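Local structure of aldo-keto reductase family 1, member B4 (Aldose reductase) (Schistosoma japonicum, 4HBK) at residues Glu179-Ser193 against Glu205-Glu217. The protein probably reduces aldehydes to alcohols with NADPH as the reductant, as an aldose reductase. Residues are numbered along the deposited sequence; the frame is centred on the assembly and turned at random.
Sequences EKLVDEGLVKSIGLS and EHCRIKPANLQIE
Two successive backbone amides close on one carboxylate oxygen, Glu179 OE2. Arg208 N reaches it at 2.7 Å through the syn lone pair, and Ile209 N, at 2.8 Å, comes from above the carboxylate plane in a nearly straight bond (169°). With its chain extended beyond CG, Glu179 spans from helix 171-183 to the turn that follows helix 197-206. The other oxygen, OE1, accepts from two waters, one of which also takes a proton from Arg208 NH1. The arginine itself bends at chi3 (59°), which turns the edge of its guanidinium toward Asp183 one helical turn further on. There it makes an end-on, two-pronged salt bridge: Arg208 NH2 to Asp183 OD1 at 3.0 Å, almost perfectly straight and in the guanidinium plane, and Arg208 NH1 to Asp183 OD2 at 2.8 Å, tilted from that plane. The two planes lie 31° apart. Ile209 and Val182 reach toward each other tip to tip, with Ile209 CD1 3.8 Å from Val182 CB, while the CG2 branch of Ile209 touches Ile190 CD1, the two isoleucines crossing at about a right angle.

The strands 187-193 and 213-217 are parallel neighbours in the TIM barrel of the aldo-keto reductases, joined through helix 197-206 in a beta-alpha-beta crossover. Ala212 N bonds to Ile190 O, Leu192 N to Asn213 O, and Gln215 N to Leu192 O at 2.9 Å. Leu192 and Leu214 point to the helix side, where both pack on Ile200 and Leu192 CD1 also meets Pro211 CB. Ser193 and Gln215 share the other face; a water links Ser193 OG to Gln215 OE1, and Gln215 NE2 bonds to Asp77. Their side chains lie close to the predicted substrate-binding His144 and to Lys111, predicted to lower the pKa of the active-site tyrosine, respectively.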
loop_
_atom_site.group_PDB
_atom_site.type_symbol
_atom_site.label_atom_id
_atom_site.label_comp_id
_atom_site.label_asym_id
_atom_site.label_seq_id
_atom_site.Cartn_x
_atom_site.Cartn_y
_atom_site.Cartn_z
ATOM N N GLU A 179 16.034 3.781 -8.125
ATOM C CA GLU A 179 17.188 3.936 -7.257
ATOM C C GLU A 179 17.736 5.340 -7.365
ATOM O O GLU A 179 18.193 5.914 -6.372
ATOM C CB GLU A 179 18.257 2.914 -7.617
ATOM C CG GLU A 179 17.848 1.513 -7.264
ATOM C CD GLU A 179 18.902 0.500 -7.619
ATOM O OE1 GLU A 179 19.595 0.690 -8.647
ATOM O OE2 GLU A 179 19.038 -0.487 -6.862
ATOM N N LYS A 180 17.671 5.900 -8.568
ATOM C CA LYS A 180 18.174 7.247 -8.796
ATOM C C LYS A 180 17.348 8.276 -8.036
ATOM O O LYS A 180 17.863 9.306 -7.612
ATOM C CB LYS A 180 18.172 7.583 -10.285
ATOM C CG LYS A 180 19.207 6.847 -11.099
ATOM C CD LYS A 180 19.155 7.320 -12.544
ATOM C CE LYS A 180 20.087 6.512 -13.426
ATOM N NZ LYS A 180 19.780 6.738 -14.877
ATOM N N LEU A 181 16.063 7.994 -7.862
ATOM C CA LEU A 181 15.192 8.882 -7.101
ATOM C C LEU A 181 15.684 8.978 -5.663
ATOM O O LEU A 181 15.602 10.039 -5.029
ATOM C CB LEU A 181 13.742 8.385 -7.137
ATOM C CG LEU A 181 13.076 8.351 -8.516
ATOM C CD1 LEU A 181 11.718 7.665 -8.463
ATOM C CD2 LEU A 181 12.951 9.764 -9.108
ATOM N N VAL A 182 16.187 7.864 -5.143
ATOM C CA VAL A 182 16.746 7.858 -3.799
ATOM C C VAL A 182 18.068 8.652 -3.784
ATOM O O VAL A 182 18.277 9.500 -2.914
ATOM C CB VAL A 182 16.995 6.417 -3.291
ATOM C CG1 VAL A 182 17.749 6.434 -1.957
ATOM C CG2 VAL A 182 15.687 5.673 -3.146
ATOM N N ASP A 183 18.948 8.373 -4.748
ATOM C CA ASP A 183 20.206 9.108 -4.883
ATOM C C ASP A 183 19.985 10.622 -4.844
ATOM O O ASP A 183 20.748 11.356 -4.217
ATOM C CB ASP A 183 20.922 8.748 -6.192
ATOM C CG ASP A 183 21.397 7.292 -6.244
ATOM O OD1 ASP A 183 21.478 6.620 -5.195
ATOM O OD2 ASP A 183 21.703 6.815 -7.358
ATOM N N GLU A 184 18.937 11.078 -5.520
ATOM C CA GLU A 184 18.674 12.499 -5.711
ATOM C C GLU A 184 17.885 13.136 -4.574
ATOM O O GLU A 184 17.660 14.340 -4.581
ATOM C CB GLU A 184 17.883 12.705 -7.000
ATOM C CG GLU A 184 18.571 12.187 -8.240
ATOM C CD GLU A 184 19.194 13.295 -9.053
ATOM O OE1 GLU A 184 20.336 13.687 -8.740
ATOM O OE2 GLU A 184 18.534 13.776 -10.000
ATOM N N GLY A 185 17.437 12.337 -3.613
ATOM C CA GLY A 185 16.660 12.878 -2.509
ATOM C C GLY A 185 15.173 13.112 -2.774
ATOM O O GLY A 185 14.456 13.601 -1.899
ATOM N N LEU A 186 14.697 12.763 -3.966
ATOM C CA LEU A 186 13.279 12.893 -4.282
ATOM C C LEU A 186 12.434 11.862 -3.531
ATOM O O LEU A 186 11.254 12.087 -3.248
ATOM C CB LEU A 186 13.049 12.780 -5.792
ATOM C CG LEU A 186 13.702 13.863 -6.649
ATOM C CD1 LEU A 186 13.649 13.497 -8.114
ATOM C CD2 LEU A 186 13.019 15.197 -6.418
ATOM N N VAL A 187 13.050 10.735 -3.204
ATOM C CA VAL A 187 12.372 9.662 -2.487
ATOM C C VAL A 187 13.296 9.099 -1.403
ATOM O O VAL A 187 14.478 8.917 -1.651
ATOM C CB VAL A 187 11.970 8.547 -3.474
ATOM C CG1 VAL A 187 11.592 7.294 -2.743
ATOM C CG2 VAL A 187 10.820 9.021 -4.382
ATOM N N LYS A 188 12.771 8.828 -0.206
ATOM C CA LYS A 188 13.616 8.285 0.872
ATOM C C LYS A 188 13.791 6.770 0.788
ATOM O O LYS A 188 14.887 6.242 1.016
ATOM C CB LYS A 188 13.071 8.649 2.246
ATOM C CG LYS A 188 12.930 10.136 2.503
ATOM C CD LYS A 188 14.255 10.862 2.421
ATOM C CE LYS A 188 14.170 12.220 3.111
ATOM N NZ LYS A 188 15.445 12.995 3.022
ATOM N N SER A 189 12.700 6.068 0.484
ATOM C CA SER A 189 12.726 4.611 0.407
ATOM C C SER A 189 11.916 4.188 -0.804
ATOM O O SER A 189 10.950 4.854 -1.165
ATOM C CB SER A 189 12.112 3.990 1.663
ATOM O OG SER A 189 12.724 4.455 2.855
ATOM N N ILE A 190 12.308 3.089 -1.436
ATOM C CA ILE A 190 11.558 2.552 -2.565
ATOM C C ILE A 190 11.089 1.119 -2.283
ATOM O O ILE A 190 11.667 0.428 -1.446
ATOM C CB ILE A 190 12.410 2.594 -3.852
ATOM C CG1 ILE A 190 13.796 1.997 -3.579
ATOM C CG2 ILE A 190 12.537 4.036 -4.359
ATOM C CD1 ILE A 190 14.730 2.035 -4.799
ATOM N N GLY A 191 10.044 0.674 -2.974
ATOM C CA GLY A 191 9.513 -0.658 -2.746
ATOM C C GLY A 191 8.633 -1.208 -3.862
ATOM O O GLY A 191 8.592 -0.662 -4.965
ATOM N N LEU A 192 7.917 -2.290 -3.562
ATOM C CA LEU A 192 7.163 -3.029 -4.566
ATOM C C LEU A 192 5.709 -3.205 -4.153
ATOM O O LEU A 192 5.394 -3.260 -2.971
ATOM C CB LEU A 192 7.806 -4.406 -4.781
ATOM C CG LEU A 192 9.298 -4.382 -5.144
ATOM C CD1 LEU A 192 9.928 -5.768 -5.021
ATOM C CD2 LEU A 192 9.521 -3.816 -6.537
ATOM N N SER A 193 4.825 -3.289 -5.138
ATOM C CA SER A 193 3.427 -3.595 -4.887
ATOM C C SER A 193 2.969 -4.727 -5.797
ATOM O O SER A 193 3.244 -4.708 -6.989
ATOM C CB SER A 193 2.553 -2.354 -5.094
ATOM O OG SER A 193 1.190 -2.650 -4.832
ATOM N N GLU A 205 18.301 -9.635 -6.364
ATOM C CA GLU A 205 19.498 -10.180 -6.992
ATOM C C GLU A 205 20.245 -9.122 -7.814
ATOM O O GLU A 205 21.455 -9.219 -8.007
ATOM C CB GLU A 205 19.129 -11.384 -7.873
ATOM C CG GLU A 205 19.924 -12.659 -7.581
ATOM C CD GLU A 205 21.381 -12.570 -8.039
ATOM O OE1 GLU A 205 22.215 -11.998 -7.298
ATOM O OE2 GLU A 205 21.692 -13.077 -9.142
ATOM N N HIS A 206 19.527 -8.108 -8.292
ATOM C CA HIS A 206 20.126 -7.127 -9.200
ATOM C C HIS A 206 20.334 -5.759 -8.574
ATOM O O HIS A 206 21.043 -4.924 -9.130
ATOM C CB HIS A 206 19.247 -6.933 -10.439
ATOM C CG HIS A 206 19.314 -8.062 -11.418
ATOM N ND1 HIS A 206 18.449 -9.135 -11.382
ATOM C CD2 HIS A 206 20.137 -8.279 -12.473
ATOM C CE1 HIS A 206 18.739 -9.968 -12.367
ATOM N NE2 HIS A 206 19.757 -9.470 -13.045
ATOM N N CYS A 207 19.698 -5.516 -7.435
ATOM C CA CYS A 207 19.578 -4.149 -6.932
ATOM C C CYS A 207 20.844 -3.629 -6.255
ATOM O O CYS A 207 21.647 -4.387 -5.714
ATOM C CB CYS A 207 18.397 -4.031 -5.967
ATOM S SG CYS A 207 18.662 -4.914 -4.419
ATOM N N ARG A 208 21.002 -2.314 -6.300
ATOM C CA ARG A 208 22.022 -1.633 -5.528
ATOM C C ARG A 208 21.372 -1.172 -4.227
ATOM O O ARG A 208 22.008 -1.174 -3.180
ATOM C CB ARG A 208 22.573 -0.444 -6.326
ATOM C CG ARG A 208 23.321 0.591 -5.491
ATOM C CD ARG A 208 24.090 1.569 -6.382
ATOM N NE ARG A 208 23.221 2.294 -7.315
ATOM C CZ ARG A 208 22.633 3.457 -7.043
ATOM N NH1 ARG A 208 21.865 4.046 -7.952
ATOM N NH2 ARG A 208 22.809 4.033 -5.862
ATOM N N ILE A 209 20.094 -0.781 -4.309
ATOM C CA ILE A 209 19.312 -0.356 -3.146
ATOM C C ILE A 209 18.130 -1.299 -2.985
ATOM O O ILE A 209 17.314 -1.442 -3.888
ATOM C CB ILE A 209 18.763 1.066 -3.312
ATOM C CG1 ILE A 209 19.900 2.075 -3.469
ATOM C CG2 ILE A 209 17.891 1.448 -2.116
ATOM C CD1 ILE A 209 19.409 3.502 -3.757
ATOM N N LYS A 210 18.050 -1.963 -1.842
ATOM C CA LYS A 210 17.009 -2.952 -1.634
ATOM C C LYS A 210 15.639 -2.309 -1.459
ATOM O O LYS A 210 15.514 -1.205 -0.931
ATOM C CB LYS A 210 17.351 -3.850 -0.441
ATOM C CG LYS A 210 18.596 -4.691 -0.688
ATOM C CD LYS A 210 18.609 -5.966 0.140
ATOM C CE LYS A 210 19.356 -5.790 1.436
ATOM N NZ LYS A 210 19.899 -7.096 1.938
ATOM N N PRO A 211 14.604 -2.990 -1.939
ATOM C CA PRO A 211 13.245 -2.541 -1.637
ATOM C C PRO A 211 13.090 -2.525 -0.126
ATOM O O PRO A 211 13.624 -3.423 0.531
ATOM C CB PRO A 211 12.368 -3.626 -2.271
ATOM C CG PRO A 211 13.324 -4.794 -2.588
ATOM C CD PRO A 211 14.640 -4.167 -2.817
ATOM N N ALA A 212 12.417 -1.508 0.412
ATOM C CA ALA A 212 12.198 -1.385 1.851
ATOM C C ALA A 212 10.834 -1.920 2.257
ATOM O O ALA A 212 10.584 -2.203 3.435
ATOM C CB ALA A 212 12.311 0.077 2.278
ATOM N N ASN A 213 9.936 -2.050 1.287
ATOM C CA ASN A 213 8.559 -2.379 1.610
ATOM C C ASN A 213 7.855 -3.100 0.466
ATOM O O ASN A 213 8.135 -2.845 -0.707
ATOM C CB ASN A 213 7.811 -1.098 2.000
ATOM C CG ASN A 213 6.336 -1.324 2.236
ATOM O OD1 ASN A 213 5.512 -1.015 1.373
ATOM N ND2 ASN A 213 5.985 -1.848 3.413
ATOM N N LEU A 214 6.961 -4.018 0.821
ATOM C CA LEU A 214 6.138 -4.725 -0.150
ATOM C C LEU A 214 4.699 -4.492 0.287
ATOM O O LEU A 214 4.375 -4.685 1.466
ATOM C CB LEU A 214 6.450 -6.227 -0.127
ATOM C CG LEU A 214 5.521 -7.149 -0.927
ATOM C CD1 LEU A 214 5.685 -6.942 -2.430
ATOM C CD2 LEU A 214 5.728 -8.623 -0.558
ATOM N N GLN A 215 3.855 -4.050 -0.641
ATOM C CA GLN A 215 2.441 -3.842 -0.346
ATOM C C GLN A 215 1.644 -4.843 -1.166
ATOM O O GLN A 215 1.801 -4.914 -2.378
ATOM C CB GLN A 215 1.991 -2.397 -0.659
ATOM C CG GLN A 215 0.502 -2.137 -0.342
ATOM C CD GLN A 215 0.055 -0.676 -0.538
ATOM O OE1 GLN A 215 -0.936 -0.417 -1.217
ATOM N NE2 GLN A 215 0.769 0.270 0.079
ATOM N N ILE A 216 0.802 -5.618 -0.499
ATOM C CA ILE A 216 0.056 -6.694 -1.136
ATOM C C ILE A 216 -1.267 -6.843 -0.409
ATOM O O ILE A 216 -1.419 -6.341 0.707
ATOM C CB ILE A 216 0.805 -8.037 -1.021
ATOM C CG1 ILE A 216 1.397 -8.197 0.395
ATOM C CG2 ILE A 216 1.885 -8.141 -2.093
ATOM C CD1 ILE A 216 2.108 -9.538 0.642
ATOM N N GLU A 217 -2.214 -7.547 -1.029
ATOM C CA GLU A 217 -3.490 -7.844 -0.387
ATOM C C GLU A 217 -3.305 -8.819 0.764
ATOM O O GLU A 217 -2.802 -9.932 0.583
ATOM C CB GLU A 217 -4.490 -8.417 -1.394
ATOM C CG GLU A 217 -5.739 -9.030 -0.762
ATOM C CD GLU A 217 -6.689 -9.604 -1.810
ATOM O OE1 GLU A 217 -6.404 -9.472 -3.024
ATOM O OE2 GLU A 217 -7.719 -10.184 -1.418
HETATM O O HOH W 1 20.516 -1.619 -9.854
HETATM O O HOH W 2 21.023 2.688 -10.495
HETATM O O HOH W 3 14.480 1.573 -0.192
HETATM O O HOH W 4 -1.325 -1.163 -3.664
#